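Local coordinates for protein (GYP1P) (Saccharomyces cerevisiae, PDB 1FKM) that accelerates GTP hydrolysis by Ypt/Rab GTPases such as Ypt1 and Ypt7, through a TBC-type GAP domain that supplies arginine and glutamine fingers in trans, at residues Ala216-Tyr219 against Asn220-Asn224; Ile337-Ser340 against Asp341-Met344. All coordinates share one frame; numbering follows the deposited sequence.

Interaction 1 of 2, residues Ala216-Tyr219 against Asn220-Asn224; sequences ADLY and NHFQN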
ATOM      1  N   ALA A 216      -4.907 -22.015  19.473  1.00 29.77           N
ATOM      2  CA  ALA A 216      -5.396 -21.746  20.818  1.00 30.21           C
ATOM      3  C   ALA A 216      -4.270 -21.654  21.839  1.00 29.37           C
ATOM      4  O   ALA A 216      -4.349 -20.874  22.790  1.00 28.99           O
ATOM      5  CB  ALA A 216      -6.391 -22.826  21.232  1.00 34.43           C
ATOM      6  N   ASP A 217      -3.219 -22.445  21.643  1.00 29.21           N
ATOM      7  CA  ASP A 217      -2.092 -22.432  22.563  1.00 29.17           C
ATOM      8  C   ASP A 217      -1.369 -21.086  22.553  1.00 28.80           C
ATOM      9  O   ASP A 217      -0.984 -20.578  23.603  1.00 26.73           O
ATOM     10  CB  ASP A 217      -1.109 -23.557  22.221  1.00 39.17           C
ATOM     11  CG  ASP A 217      -1.691 -24.937  22.481  1.00 42.59           C
ATOM     12  OD1 ASP A 217      -2.222 -25.156  23.590  1.00 43.67           O
ATOM     13  OD2 ASP A 217      -1.615 -25.801  21.584  1.00 45.13           O
ATOM     14  N   LEU A 218      -1.172 -20.512  21.370  1.00 26.64           N
ATOM     15  CA  LEU A 218      -0.505 -19.219  21.292  1.00 25.88           C
ATOM     16  C   LEU A 218      -1.425 -18.170  21.905  1.00 24.83           C
ATOM     17  O   LEU A 218      -0.980 -17.295  22.649  1.00 24.27           O
ATOM     18  CB  LEU A 218      -0.190 -18.854  19.837  1.00 25.25           C
ATOM     19  CG  LEU A 218       0.408 -17.464  19.610  1.00 25.80           C
ATOM     20  CD1 LEU A 218       1.712 -17.317  20.385  1.00 26.11           C
ATOM     21  CD2 LEU A 218       0.647 -17.252  18.118  1.00 24.79           C
ATOM     22  N   TYR A 219      -2.713 -18.273  21.597  1.00 25.21           N
ATOM     23  CA  TYR A 219      -3.701 -17.343  22.121  1.00 26.44           C
ATOM     24  C   TYR A 219      -3.673 -17.369  23.648  1.00 27.39           C
ATOM     25  O   TYR A 219      -3.648 -16.323  24.296  1.00 26.54           O
ATOM     26  CB  TYR A 219      -5.095 -17.732  21.634  1.00 29.02           C
ATOM     27  CG  TYR A 219      -6.162 -16.722  21.988  1.00 32.71           C
ATOM     28  CD1 TYR A 219      -6.389 -15.608  21.182  1.00 32.42           C
ATOM     29  CD2 TYR A 219      -6.934 -16.871  23.141  1.00 34.20           C
ATOM     30  CE1 TYR A 219      -7.360 -14.665  21.514  1.00 36.82           C
ATOM     31  CE2 TYR A 219      -7.906 -15.933  23.483  1.00 36.79           C
ATOM     32  CZ  TYR A 219      -8.114 -14.835  22.665  1.00 37.17           C
ATOM     33  OH  TYR A 219      -9.072 -13.906  22.996  1.00 41.18           O
ATOM     34  N   ASN A 220      -3.681 -18.572  24.216  1.00 24.72           N
ATOM     35  CA  ASN A 220      -3.648 -18.737  25.666  1.00 26.47           C
ATOM     36  C   ASN A 220      -2.343 -18.200  26.255  1.00 26.39           C
ATOM     37  O   ASN A 220      -2.334 -17.648  27.356  1.00 25.68           O
ATOM     38  CB  ASN A 220      -3.822 -20.216  26.033  1.00 32.24           C
ATOM     39  CG  ASN A 220      -5.203 -20.754  25.674  1.00 35.80           C
ATOM     40  OD1 ASN A 220      -5.407 -21.966  25.595  1.00 39.76           O
ATOM     41  ND2 ASN A 220      -6.156 -19.853  25.464  1.00 37.26           N
ATOM     42  N   HIS A 221      -1.240 -18.358  25.531  1.00 29.42           N
ATOM     43  CA  HIS A 221       0.040 -17.855  26.022  1.00 27.91           C
ATOM     44  C   HIS A 221      -0.025 -16.334  26.124  1.00 28.38           C
ATOM     45  O   HIS A 221       0.451 -15.748  27.096  1.00 28.51           O
ATOM     46  CB  HIS A 221       1.183 -18.258  25.087  1.00 24.61           C
ATOM     47  CG  HIS A 221       2.522 -17.737  25.513  1.00 26.73           C
ATOM     48  ND1 HIS A 221       3.195 -18.219  26.615  1.00 28.62           N
ATOM     49  CD2 HIS A 221       3.308 -16.768  24.987  1.00 26.90           C
ATOM     50  CE1 HIS A 221       4.339 -17.570  26.749  1.00 28.51           C
ATOM     51  NE2 HIS A 221       4.431 -16.683  25.774  1.00 27.85           N
ATOM     52  N   PHE A 222      -0.610 -15.698  25.112  1.00 24.23           N
ATOM     53  CA  PHE A 222      -0.748 -14.248  25.105  1.00 23.59           C
ATOM     54  C   PHE A 222      -1.549 -13.804  26.325  1.00 24.75           C
ATOM     55  O   PHE A 222      -1.202 -12.828  26.986  1.00 21.73           O
ATOM     56  CB  PHE A 222      -1.459 -13.778  23.832  1.00 26.20           C
ATOM     57  CG  PHE A 222      -0.565 -13.684  22.618  1.00 25.72           C
ATOM     58  CD1 PHE A 222       0.788 -13.991  22.694  1.00 23.96           C
ATOM     59  CD2 PHE A 222      -1.087 -13.258  21.397  1.00 25.21           C
ATOM     60  CE1 PHE A 222       1.611 -13.876  21.572  1.00 25.31           C
ATOM     61  CE2 PHE A 222      -0.272 -13.138  20.271  1.00 25.02           C
ATOM     62  CZ  PHE A 222       1.075 -13.446  20.359  1.00 24.60           C
ATOM     63  N   GLN A 223      -2.634 -14.514  26.612  1.00 26.42           N
ATOM     64  CA  GLN A 223      -3.459 -14.174  27.764  1.00 31.28           C
ATOM     65  C   GLN A 223      -2.649 -14.255  29.052  1.00 30.34           C
ATOM     66  O   GLN A 223      -2.690 -13.346  29.876  1.00 31.09           O
ATOM     67  CB  GLN A 223      -4.673 -15.102  27.860  1.00 46.24           C
ATOM     68  CG  GLN A 223      -5.815 -14.735  26.927  1.00 53.94           C
ATOM     69  CD  GLN A 223      -6.317 -13.316  27.147  1.00 58.74           C
ATOM     70  OE1 GLN A 223      -5.637 -12.342  26.813  1.00 60.37           O
ATOM     71  NE2 GLN A 223      -7.511 -13.192  27.717  1.00 61.62           N
ATOM     72  N   ASN A 224      -1.906 -15.342  29.224  1.00 32.28           N
ATOM     73  CA  ASN A 224      -1.101 -15.513  30.425  1.00 32.79           C
ATOM     74  C   ASN A 224      -0.023 -14.444  30.558  1.00 32.52           C
ATOM     75  O   ASN A 224       0.318 -14.041  31.671  1.00 30.52           O
ATOM     76  CB  ASN A 224      -0.460 -16.904  30.449  1.00 51.84           C
ATOM     77  CG  ASN A 224      -1.432 -17.989  30.883  1.00 55.79           C
ATOM     78  OD1 ASN A 224      -2.426 -18.265  30.208  1.00 56.19           O
ATOM     79  ND2 ASN A 224      -1.152 -18.606  32.024  1.00 58.89           N
TER

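Interaction 2 of 2, residues Ile337-Ser340 against Asp341-Met344; sequences IKWS and DQLM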
ATOM      1  N   ILE A 337       1.451 -16.561  12.975  1.00 25.05           N
ATOM      2  CA  ILE A 337       1.598 -17.990  13.233  1.00 27.54           C
ATOM      3  C   ILE A 337       2.980 -18.513  12.859  1.00 27.95           C
ATOM      4  O   ILE A 337       3.455 -19.493  13.432  1.00 27.54           O
ATOM      5  CB  ILE A 337       0.512 -18.805  12.485  1.00 41.28           C
ATOM      6  CG1 ILE A 337      -0.878 -18.396  12.982  1.00 43.79           C
ATOM      7  CG2 ILE A 337       0.718 -20.298  12.706  1.00 43.15           C
ATOM      8  CD1 ILE A 337      -1.078 -18.545  14.472  1.00 43.85           C
ATOM      9  N   LYS A 338       3.629 -17.858  11.904  1.00 28.58           N
ATOM     10  CA  LYS A 338       4.957 -18.282  11.490  1.00 32.02           C
ATOM     11  C   LYS A 338       5.930 -18.200  12.667  1.00 31.98           C
ATOM     12  O   LYS A 338       6.874 -18.989  12.758  1.00 31.73           O
ATOM     13  CB  LYS A 338       5.461 -17.403  10.343  1.00 42.15           C
ATOM     14  CG  LYS A 338       6.859 -17.758   9.865  1.00 47.91           C
ATOM     15  CD  LYS A 338       7.275 -16.904   8.680  1.00 52.57           C
ATOM     16  CE  LYS A 338       8.699 -17.226   8.239  1.00 57.14           C
ATOM     17  NZ  LYS A 338       8.854 -18.654   7.845  1.00 59.50           N
ATOM     18  N   TRP A 339       5.691 -17.247  13.565  1.00 28.66           N
ATOM     19  CA  TRP A 339       6.550 -17.050  14.731  1.00 29.10           C
ATOM     20  C   TRP A 339       6.017 -17.760  15.978  1.00 29.06           C
ATOM     21  O   TRP A 339       6.607 -17.662  17.053  1.00 27.60           O
ATOM     22  CB  TRP A 339       6.682 -15.557  15.035  1.00 33.37           C
ATOM     23  CG  TRP A 339       6.961 -14.703  13.830  1.00 35.64           C
ATOM     24  CD1 TRP A 339       6.165 -13.713  13.325  1.00 36.04           C
ATOM     25  CD2 TRP A 339       8.108 -14.768  12.976  1.00 35.29           C
ATOM     26  NE1 TRP A 339       6.744 -13.159  12.209  1.00 34.67           N
ATOM     27  CE2 TRP A 339       7.937 -13.788  11.972  1.00 36.62           C
ATOM     28  CE3 TRP A 339       9.265 -15.560  12.963  1.00 36.41           C
ATOM     29  CZ2 TRP A 339       8.880 -13.577  10.964  1.00 35.51           C
ATOM     30  CZ3 TRP A 339      10.203 -15.350  11.961  1.00 37.24           C
ATOM     31  CH2 TRP A 339      10.003 -14.364  10.974  1.00 37.93           C
ATOM     32  N   SER A 340       4.911 -18.479  15.828  1.00 27.69           N
ATOM     33  CA  SER A 340       4.275 -19.173  16.948  1.00 30.37           C
ATOM     34  C   SER A 340       5.212 -19.887  17.933  1.00 31.49           C
ATOM     35  O   SER A 340       5.177 -19.613  19.132  1.00 29.61           O
ATOM     36  CB  SER A 340       3.238 -20.169  16.424  1.00 31.78           C
ATOM     37  OG  SER A 340       2.468 -20.696  17.491  1.00 35.91           O
ATOM     38  N   ASP A 341       6.037 -20.805  17.439  1.00 35.56           N
ATOM     39  CA  ASP A 341       6.949 -21.536  18.317  1.00 37.48           C
ATOM     40  C   ASP A 341       7.867 -20.599  19.097  1.00 36.48           C
ATOM     41  O   ASP A 341       8.073 -20.775  20.301  1.00 36.22           O
ATOM     42  CB  ASP A 341       7.787 -22.530  17.507  1.00 54.06           C
ATOM     43  CG  ASP A 341       6.935 -23.567  16.802  1.00 58.10           C
ATOM     44  OD1 ASP A 341       6.099 -24.205  17.474  1.00 59.74           O
ATOM     45  OD2 ASP A 341       7.104 -23.749  15.577  1.00 62.17           O
ATOM     46  N   GLN A 342       8.417 -19.603  18.411  1.00 33.24           N
ATOM     47  CA  GLN A 342       9.305 -18.635  19.052  1.00 32.02           C
ATOM     48  C   GLN A 342       8.571 -17.798  20.103  1.00 30.07           C
ATOM     49  O   GLN A 342       9.091 -17.560  21.189  1.00 27.64           O
ATOM     50  CB  GLN A 342       9.910 -17.699  18.003  1.00 42.00           C
ATOM     51  CG  GLN A 342      10.950 -18.340  17.103  1.00 46.33           C
ATOM     52  CD  GLN A 342      11.385 -17.417  15.976  1.00 48.99           C
ATOM     53  OE1 GLN A 342      10.689 -17.276  14.971  1.00 51.78           O
ATOM     54  NE2 GLN A 342      12.534 -16.772  16.147  1.00 49.37           N
ATOM     55  N   LEU A 343       7.365 -17.349  19.770  1.00 25.47           N
ATOM     56  CA  LEU A 343       6.570 -16.522  20.678  1.00 26.73           C
ATOM     57  C   LEU A 343       6.225 -17.243  21.980  1.00 26.01           C
ATOM     58  O   LEU A 343       6.155 -16.616  23.038  1.00 24.02           O
ATOM     59  CB  LEU A 343       5.282 -16.057  19.976  1.00 27.49           C
ATOM     60  CG  LEU A 343       5.498 -15.056  18.830  1.00 28.37           C
ATOM     61  CD1 LEU A 343       4.210 -14.845  18.043  1.00 27.84           C
ATOM     62  CD2 LEU A 343       5.998 -13.743  19.408  1.00 28.55           C
HETATM   63  N   MSE A 344       6.015 -18.554  21.894  1.00 29.09           N
HETATM   64  CA  MSE A 344       5.675 -19.369  23.060  1.00 32.18           C
HETATM   65  C   MSE A 344       6.717 -19.292  24.177  1.00 32.23           C
HETATM   66  O   MSE A 344       6.427 -19.640  25.320  1.00 32.45           O
HETATM   67  CB  MSE A 344       5.505 -20.837  22.652  1.00 36.86           C
HETATM   68  CG  MSE A 344       4.316 -21.133  21.752  1.00 40.97           C
HETATM   69 SE   MSE A 344       2.609 -20.951  22.638  1.00 46.97          SE
HETATM   70  CE  MSE A 344       2.506 -22.687  23.486  1.00 46.02           C
TER

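Interaction 1 of 2, residues Ala216-Tyr219 against Asn220-Asn224
Leu-218 and Phe-222 meet one turn apart on the short helix 216-224, a local i to i+4 contact at the periphery of the all-helical GAP domain, its centre about 31 Å from the centre of the chain. CD1 of Leu-218 comes within 3.6 Å of CE1 of Phe-222, while Leu-218 CG stands 4.1 Å above the plane of the same ring, displaced toward its rim. It is chi1 175° together with chi2 59° that carries the leucine CD1 to this ring edge atom; the phenylalanine ring, with CG next to its backbone N, leans back over the preceding turn. Both side chains are buried, with Leu-343 of helix 340-343 touching each, and Phe-229 meeting the Phe-222 ring edge to face. Beneath them runs regular alpha-helical bonding, in which Asn-220 N donates to Ala-216 O at 2.8 Å and Phe-222 N to Leu-218 O at 3.0 Å; the next such bond links Gln-223 N to Tyr-219 O. The helix is amphipathic within this TBC-domain fold: Leu-218 and Phe-222 face the protein interior, whereas Ala-216, Asn-220 and Gln-223 are exposed. Tyr-219 packs against Ser-208 and Lys-212 of helix 198-214. At the ring edge, in its plane, sits ND2 of Asn-220, 3.9 Å from Tyr-219 CD2, with the ring and amide planes 71° apart. Further along the same tyrosine, CG of Gln-223 approaches CE2 to 4.2 Å. His-221 turns off to another partner, its NE2 hydrogen-bonded to the carbonyl O of Met-346.

Interaction 2 of 2, residues Ile337-Ser340 against Asp341-Met344
From Trp-339 and Ser-340 the backbone enters a single short helical turn, closed by i+4 hydrogen bonds from Leu-343 N to Trp-339 O (2.8 Å) and from Met-344 N to Ser-340 O (3.1 Å). Just before it, Ser-340 N bonds back to Ile-337 O, three residues earlier, at the end of helix 324-338, and Trp-339 (phi -96°, psi 2°) breaks the helical run before the new turn starts. Trp-339 and Gln-342 run side by side and point the same way. Gln-342 is extended beyond CG, and this brings its OE1 to the edge of the indole, 3.0 Å from CE3 and 3.6 Å from CZ3 of Trp-339. OE1 lies in the ring plane, facing the C-H edge, probably a weakly favourable contact for the oxygen; the amide, turned 58° from the indole, does not stack on it. On the next residue of the turn, CG and CD1 of Leu-343 each lie 4.0 Å from CB of Trp-339, an apolar contact, with Leu-343 CG also 3.3 Å from Trp-339 O. Phe-335 and Phe-354 meet the buried indole edge to face, and Phe-354 also touches Leu-343. CG of Met-344, a selenomethionine, sits 3.1 Å from Ser-340 O. The serine hydroxyl, anti to its own backbone N, is hydrogen-bonded to OD2 of Asp-215. This is a one-turn helix 340-343 joining helix 324-338 to helix 348-355, its apolar side set into an aromatic cluster, in the all-helical fold of the Gyp1 GAP domain.

How the interactions relate
Interactions 1 and 2 pack directly on one another, their centres about 11 Å apart, although interaction 1 comes well before interaction 2 along the chain. Leu-218 CD1 lies 3.8 Å from Leu-343 CB, placing the apolar side of helix 216-224 against that of helix 340-343. At the border, His-221 NE2 lies 3.2 Å from Leu-343 O and Met-344 SE 3.7 Å from Asp-217 O, both packing contacts; the hydrogen bond of His-221 NE2 goes to Met-346 O. Asp-215, just ahead of helix 216-224, serves both: its OD1 accepts a hydrogen bond from Leu-218 N and its OD2 pairs with Ser-340 OG. Both contacts lie away from the finger residues Arg-96 and Gln-131.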